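Local coordinates for protein mannose-specific lectin (PDB 1JPC) that binds alpha-linked mannose, with high affinity for alpha-(1-3)-mannose oligomers, as a homotetrameric bulb lectin with antiviral activity, at residues L4-T9 / M56-N61; G82-I87 / Y97-W102. All coordinates share one frame; numbering follows the deposited sequence. Where two conformers were deposited one is given.

Interaction 1 of 2, residues L4-T9 / M56-N61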
loop_
_atom_site.group_PDB
_atom_site.type_symbol
_atom_site.label_atom_id
_atom_site.label_comp_id
_atom_site.label_asym_id
_atom_site.label_seq_id
_atom_site.Cartn_x
_atom_site.Cartn_y
_atom_site.Cartn_z
ATOM N N LEU A 4 5.934 12.734 -1.139
ATOM C CA LEU A 4 5.547 13.937 -1.866
ATOM C C LEU A 4 6.847 14.329 -2.588
ATOM O O LEU A 4 7.862 14.629 -1.952
ATOM C CB LEU A 4 5.096 15.052 -0.910
ATOM C CG LEU A 4 4.654 16.350 -1.613
ATOM C CD1 LEU A 4 3.406 16.087 -2.436
ATOM C CD2 LEU A 4 4.383 17.464 -0.614
ATOM N N TYR A 5 6.850 14.236 -3.910
ATOM C CA TYR A 5 8.038 14.569 -4.687
ATOM C C TYR A 5 8.142 16.070 -4.978
ATOM O O TYR A 5 7.127 16.768 -5.052
ATOM C CB TYR A 5 8.017 13.812 -6.007
ATOM C CG TYR A 5 8.008 12.313 -5.860
ATOM C CD1 TYR A 5 6.817 11.620 -5.640
ATOM C CD2 TYR A 5 9.189 11.583 -5.973
ATOM C CE1 TYR A 5 6.804 10.233 -5.542
ATOM C CE2 TYR A 5 9.187 10.201 -5.881
ATOM C CZ TYR A 5 7.995 9.530 -5.665
ATOM O OH TYR A 5 8.001 8.159 -5.579
ATOM N N SER A 6 9.362 16.570 -5.153
ATOM C CA SER A 6 9.525 17.986 -5.452
ATOM C C SER A 6 8.809 18.259 -6.778
ATOM O O SER A 6 8.855 17.436 -7.700
ATOM C CB SER A 6 11.008 18.398 -5.483
ATOM O OG SER A 6 11.794 17.579 -6.333
ATOM N N GLY A 7 8.064 19.360 -6.828
ATOM C CA GLY A 7 7.318 19.698 -8.022
ATOM C C GLY A 7 5.858 19.349 -7.808
ATOM O O GLY A 7 5.013 19.637 -8.658
ATOM N N GLU A 8 5.558 18.723 -6.672
ATOM C CA GLU A 8 4.192 18.337 -6.340
ATOM C C GLU A 8 3.585 19.159 -5.218
ATOM O O GLU A 8 4.287 19.752 -4.401
ATOM C CB GLU A 8 4.115 16.862 -5.991
ATOM C CG GLU A 8 4.527 15.974 -7.128
ATOM C CD GLU A 8 4.284 14.510 -6.843
ATOM O OE1 GLU A 8 4.264 14.108 -5.652
ATOM O OE2 GLU A 8 4.122 13.760 -7.828
ATOM N N THR A 9 2.264 19.132 -5.162
ATOM C CA THR A 9 1.506 19.882 -4.188
ATOM C C THR A 9 0.401 19.016 -3.606
ATOM O O THR A 9 -0.141 18.143 -4.290
ATOM C CB THR A 9 0.863 21.132 -4.874
ATOM O OG1 THR A 9 1.795 22.216 -4.877
ATOM C CG2 THR A 9 -0.428 21.566 -4.189
ATOM N N MET A 56 6.242 21.005 -2.221
ATOM C CA MET A 56 7.582 20.486 -1.994
ATOM C C MET A 56 8.290 21.059 -3.216
ATOM O O MET A 56 8.132 20.562 -4.329
ATOM C CB MET A 56 7.569 18.949 -2.023
ATOM C CG MET A 56 8.928 18.268 -1.857
ATOM S SD MET A 56 9.743 18.598 -0.298
ATOM C CE MET A 56 11.133 19.481 -0.796
ATOM N N GLN A 57 9.017 22.148 -3.012
ATOM C CA GLN A 57 9.685 22.831 -4.111
ATOM C C GLN A 57 10.979 22.212 -4.568
ATOM O O GLN A 57 11.623 21.468 -3.823
ATOM C CB GLN A 57 9.929 24.282 -3.730
ATOM C CG GLN A 57 8.697 24.979 -3.244
ATOM C CD GLN A 57 8.969 26.402 -2.849
ATOM O OE1 GLN A 57 10.089 26.772 -2.490
ATOM N NE2 GLN A 57 7.940 27.220 -2.913
ATOM N N THR A 58 11.389 22.581 -5.780
ATOM C CA THR A 58 12.619 22.086 -6.384
ATOM C C THR A 58 13.871 22.652 -5.733
ATOM O O THR A 58 14.971 22.211 -6.035
ATOM C CB THR A 58 12.654 22.343 -7.902
ATOM O OG1 THR A 58 12.325 23.712 -8.164
ATOM C CG2 THR A 58 11.654 21.450 -8.611
ATOM N N ASP A 59 13.713 23.652 -4.867
ATOM C CA ASP A 59 14.860 24.220 -4.157
ATOM C C ASP A 59 14.983 23.564 -2.770
ATOM O O ASP A 59 15.732 24.033 -1.906
ATOM C CB ASP A 59 14.764 25.756 -4.047
ATOM C CG ASP A 59 13.620 26.230 -3.161
ATOM O OD1 ASP A 59 12.646 25.475 -2.960
ATOM O OD2 ASP A 59 13.688 27.380 -2.671
ATOM N N GLY A 60 14.232 22.478 -2.567
ATOM C CA GLY A 60 14.259 21.756 -1.309
ATOM C C GLY A 60 13.450 22.369 -0.189
ATOM O O GLY A 60 13.570 21.945 0.961
ATOM N N ASN A 61 12.609 23.345 -0.508
ATOM C CA ASN A 61 11.801 24.000 0.513
ATOM C C ASN A 61 10.353 23.504 0.533
ATOM O O ASN A 61 9.699 23.401 -0.508
ATOM C CB ASN A 61 11.836 25.520 0.312
ATOM C CG ASN A 61 11.637 26.291 1.608
ATOM O OD1 ASN A 61 11.718 25.728 2.701
ATOM N ND2 ASN A 61 11.395 27.592 1.492
#

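Interaction 2 of 2, residues G82-I87 / Y97-W102. With MAN (alpha-D-mannopyranose), chain B; MAN (alpha-D-mannopyranose), chain C.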
loop_
_atom_site.group_PDB
_atom_site.type_symbol
_atom_site.label_atom_id
_atom_site.label_comp_id
_atom_site.label_asym_id
_atom_site.label_seq_id
_atom_site.Cartn_x
_atom_site.Cartn_y
_atom_site.Cartn_z
ATOM N N GLY A 82 17.246 21.053 -7.374
ATOM C CA GLY A 82 17.387 19.663 -7.771
ATOM C C GLY A 82 16.126 18.856 -7.503
ATOM O O GLY A 82 15.012 19.374 -7.589
ATOM N N ASN A 83 16.303 17.577 -7.189
ATOM C CA ASN A 83 15.181 16.684 -6.910
ATOM C C ASN A 83 15.180 16.334 -5.436
ATOM O O ASN A 83 16.210 15.952 -4.891
ATOM C CB ASN A 83 15.299 15.407 -7.739
ATOM C CG ASN A 83 15.310 15.686 -9.224
ATOM O OD1 ASN A 83 14.321 16.149 -9.781
ATOM N ND2 ASN A 83 16.437 15.427 -9.869
ATOM N N TYR A 84 14.021 16.497 -4.803
ATOM C CA TYR A 84 13.838 16.222 -3.378
ATOM C C TYR A 84 12.558 15.430 -3.159
ATOM O O TYR A 84 11.680 15.394 -4.036
ATOM C CB TYR A 84 13.699 17.529 -2.593
ATOM C CG TYR A 84 14.911 18.418 -2.647
ATOM C CD1 TYR A 84 15.083 19.343 -3.679
ATOM C CD2 TYR A 84 15.886 18.342 -1.659
ATOM C CE1 TYR A 84 16.201 20.167 -3.721
ATOM C CE2 TYR A 84 17.003 19.159 -1.689
ATOM C CZ TYR A 84 17.154 20.065 -2.719
ATOM O OH TYR A 84 18.275 20.850 -2.741
ATOM N N VAL A 85 12.460 14.809 -1.980
ATOM C CA VAL A 85 11.279 14.046 -1.584
ATOM C C VAL A 85 10.997 14.315 -0.113
ATOM O O VAL A 85 11.922 14.559 0.672
ATOM C CB VAL A 85 11.438 12.498 -1.758
ATOM C CG1 VAL A 85 11.502 12.110 -3.224
ATOM C CG2 VAL A 85 12.652 11.992 -1.008
ATOM N N CYS A 86 9.716 14.395 0.223
ATOM C CA CYS A 86 9.282 14.570 1.597
ATOM C C CYS A 86 8.597 13.234 1.891
ATOM O O CYS A 86 7.617 12.884 1.237
ATOM C CB CYS A 86 8.291 15.716 1.707
ATOM S SG CYS A 86 7.679 15.916 3.381
ATOM N N ILE A 87 9.127 12.477 2.844
ATOM C CA ILE A 87 8.586 11.166 3.159
ATOM C C ILE A 87 7.987 11.042 4.550
ATOM O O ILE A 87 8.563 11.535 5.524
ATOM C CB ILE A 87 9.700 10.077 3.057
ATOM C CG1 ILE A 87 10.425 10.172 1.722
ATOM C CG2 ILE A 87 9.107 8.666 3.219
ATOM C CD1 ILE A 87 11.572 9.207 1.609
ATOM N N TYR A 97 14.503 14.574 2.055
ATOM C CA TYR A 97 15.822 14.101 1.641
ATOM C C TYR A 97 16.095 14.677 0.263
ATOM O O TYR A 97 15.164 14.882 -0.528
ATOM C CB TYR A 97 15.891 12.571 1.517
ATOM C CG TYR A 97 15.775 11.782 2.798
ATOM C CD1 TYR A 97 14.530 11.373 3.274
ATOM C CD2 TYR A 97 16.910 11.378 3.492
ATOM C CE1 TYR A 97 14.422 10.580 4.407
ATOM C CE2 TYR A 97 16.816 10.586 4.631
ATOM C CZ TYR A 97 15.570 10.189 5.080
ATOM O OH TYR A 97 15.474 9.405 6.204
ATOM N N GLY A 98 17.368 14.907 -0.036
ATOM C CA GLY A 98 17.741 15.440 -1.336
ATOM C C GLY A 98 19.153 15.986 -1.321
ATOM O O GLY A 98 19.702 16.245 -0.246
ATOM N N THR A 99 19.760 16.154 -2.489
ATOM C CA THR A 99 19.142 15.835 -3.767
ATOM C C THR A 99 19.435 14.387 -4.139
ATOM O O THR A 99 19.965 13.626 -3.330
ATOM C CB THR A 99 19.717 16.739 -4.881
ATOM O OG1 THR A 99 21.145 16.777 -4.768
ATOM C CG2 THR A 99 19.170 18.151 -4.778
ATOM N N ASP A 100 19.073 14.013 -5.361
ATOM C CA ASP A 100 19.318 12.673 -5.868
ATOM C C ASP A 100 20.820 12.489 -6.059
ATOM O O ASP A 100 21.523 13.421 -6.456
ATOM C CB ASP A 100 18.578 12.468 -7.193
ATOM C CG ASP A 100 18.851 13.575 -8.194
ATOM O OD1 ASP A 100 18.549 14.749 -7.893
ATOM O OD2 ASP A 100 19.359 13.283 -9.291
ATOM N N ARG A 101 21.318 11.304 -5.737
ATOM C CA ARG A 101 22.741 11.007 -5.862
ATOM C C ARG A 101 23.007 9.940 -6.915
ATOM O O ARG A 101 24.103 9.849 -7.463
ATOM C CB ARG A 101 23.286 10.517 -4.519
ATOM C CG ARG A 101 23.048 11.469 -3.362
ATOM C CD ARG A 101 23.710 12.812 -3.623
ATOM N NE ARG A 101 23.327 13.825 -2.641
ATOM C CZ ARG A 101 23.688 15.105 -2.703
ATOM N NH1 ARG A 101 24.449 15.535 -3.703
ATOM N NH2 ARG A 101 23.273 15.965 -1.779
ATOM N N TRP A 102 21.992 9.138 -7.206
ATOM C CA TRP A 102 22.115 8.044 -8.152
ATOM C C TRP A 102 20.706 7.612 -8.575
ATOM O O TRP A 102 19.745 7.782 -7.820
ATOM C CB TRP A 102 22.841 6.877 -7.456
ATOM C CG TRP A 102 23.017 5.655 -8.298
ATOM C CD1 TRP A 102 24.039 5.405 -9.165
ATOM C CD2 TRP A 102 22.122 4.536 -8.400
ATOM N NE1 TRP A 102 23.832 4.209 -9.810
ATOM C CE2 TRP A 102 22.666 3.652 -9.362
ATOM C CE3 TRP A 102 20.908 4.196 -7.777
ATOM C CZ2 TRP A 102 22.042 2.450 -9.721
ATOM C CZ3 TRP A 102 20.284 2.995 -8.136
ATOM C CH2 TRP A 102 20.857 2.138 -9.101
HETATM C C1 MAN B . 14.227 11.700 -12.959
HETATM C C2 MAN B . 13.035 11.571 -12.016
HETATM C C3 MAN B . 13.353 12.232 -10.668
HETATM C C4 MAN B . 14.669 11.694 -10.096
HETATM C C5 MAN B . 15.789 11.770 -11.136
HETATM C C6 MAN B . 17.065 11.088 -10.685
HETATM O O2 MAN B . 12.737 10.198 -11.822
HETATM O O3 MAN B . 12.304 11.972 -9.746
HETATM O O4 MAN B . 15.032 12.452 -8.950
HETATM O O5 MAN B . 15.376 11.124 -12.360
HETATM O O6 MAN B . 17.863 10.705 -11.797
HETATM C C1 MAN C . 15.764 10.084 12.530
HETATM C C2 MAN C . 15.255 8.978 11.611
HETATM C C3 MAN C . 15.957 9.058 10.249
HETATM C C4 MAN C . 15.842 10.468 9.660
HETATM C C5 MAN C . 16.279 11.523 10.677
HETATM C C6 MAN C . 16.018 12.942 10.212
HETATM O O2 MAN C . 13.854 9.117 11.441
HETATM O O3 MAN C . 15.368 8.128 9.350
HETATM O O4 MAN C . 16.653 10.563 8.497
HETATM O O5 MAN C . 15.561 11.347 11.917
HETATM O O6 MAN C . 15.920 13.834 11.314
#

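Interaction 1 of 2, residues L4-T9 / M56-N61
G7 and E8 pair with M56 through two near-straight backbone bonds, where the type II turn from Y5 to E8 carries the chain between two of the three antiparallel sheets of the beta-prism II (bulb-lectin) fold. G7 N donates to M56 O over 2.8 Å, and M56 N donates to E8 O over 3.2 Å with an N-H...O angle of 172°. The turn is closed internally by E8 N to Y5 O at 3.0 Å. G7 adopts phi 102°, a region where a side chain would be jammed against the preceding carbonyl. M56 O has a second neighbour, S6 CA at 3.1 Å, in a CA-H...O contact.

Among the side chains, M56 contributes more buried surface than any other residue. Its CG stands anti to the backbone N (chi1 178°) and lies 3.7 Å from S6 CA, alongside the turn backbone, while the bent chain beyond leads off to Y84 and C86 of the neighbouring sheet. L4 comes at it obliquely, CD2 reaching M56 CB at 3.8 Å. S6 touches with CB, against Q57 O; its hydroxyl turns elsewhere and bonds to the backbone N of Y84. E8 likewise sends its carboxylate away from M56, to Y5 N and to K90 of a second subunit.

Q57 to G60 form a type I turn; Q57, D59 and the following N61 line a mannose pocket seen in the complex. An Asx turn overlaps its end, with N61 N meeting D59 OD1 at 3.2 Å from above the carboxylate plane.

Interaction 2 of 2, residues G82-I87 / Y97-W102
The hydroxyl of Y97, whose backbone pairs with V85, is gripped by two mannose oxygens and a glutamine. O4 of the chain C mannose donates to Y97 OH over 2.8 Å, O3 adds a weak bond, and Q89 OE1 is the protein partner. The ring is carried there from a regular antiparallel pair: Y97 N to V85 O spans 2.9 Å and V85 N to Y97 O 3.1 Å. On this face of the hairpin V85 CG2 packs near Y97 CB, and I87 CD1 meets Y97 CD1 at 4.0 Å, the two side chains crossing at about a right angle.

On the other face the Y84 ring lies against backbone: its CD2 is 3.5 Å from G98 CA, where a CB would collide with the ring. T99 follows through a cis peptide and brings CG2 over the ring face, 3.9 Å from the centroid of Y84 and 30° off the normal, a CH-pi contact. Y84 OH bonds beyond the hairpin to Q80 O.

At the open end N83 ND2 donates to D100 OD1 over 3.0 Å, meeting the carboxylate 61° out of its plane. D100 can turn back to N83 because its CG sits between backbone N and carbonyl carbon (chi1 51°). N83 CB also touches O4 of the chain B mannose, at 3.2 Å. Y97, D100 and W102 pair with a strand of a second subunit, continuing the sheet across the interface: a sugar-binding hairpin with strand exchange between subunits, as in bulb-lectin dimers of the beta-prism II fold.

From the N terminus, the chain first runs along strand 3-5, turns, and enters strand 8-10; interaction 1 closes when 56-61 returns 47 residues later, after the whole 15-42 sheet has been built between. Interaction 2 then opens and closes a much shorter loop, the hairpin of strands 84-88 and 94-103. The two are in series, neither nested nor crossed, with centres 9 Å apart. They are nevertheless stitched together: S6 N to Y84 O at 2.8 Å and L4 O to C86 N at 2.9 Å are probable hydrogen bonds placing strand 3-5 beside strand 84-88. N- and C-terminal parts thus share one sheet, and both contacts reach the second subunit.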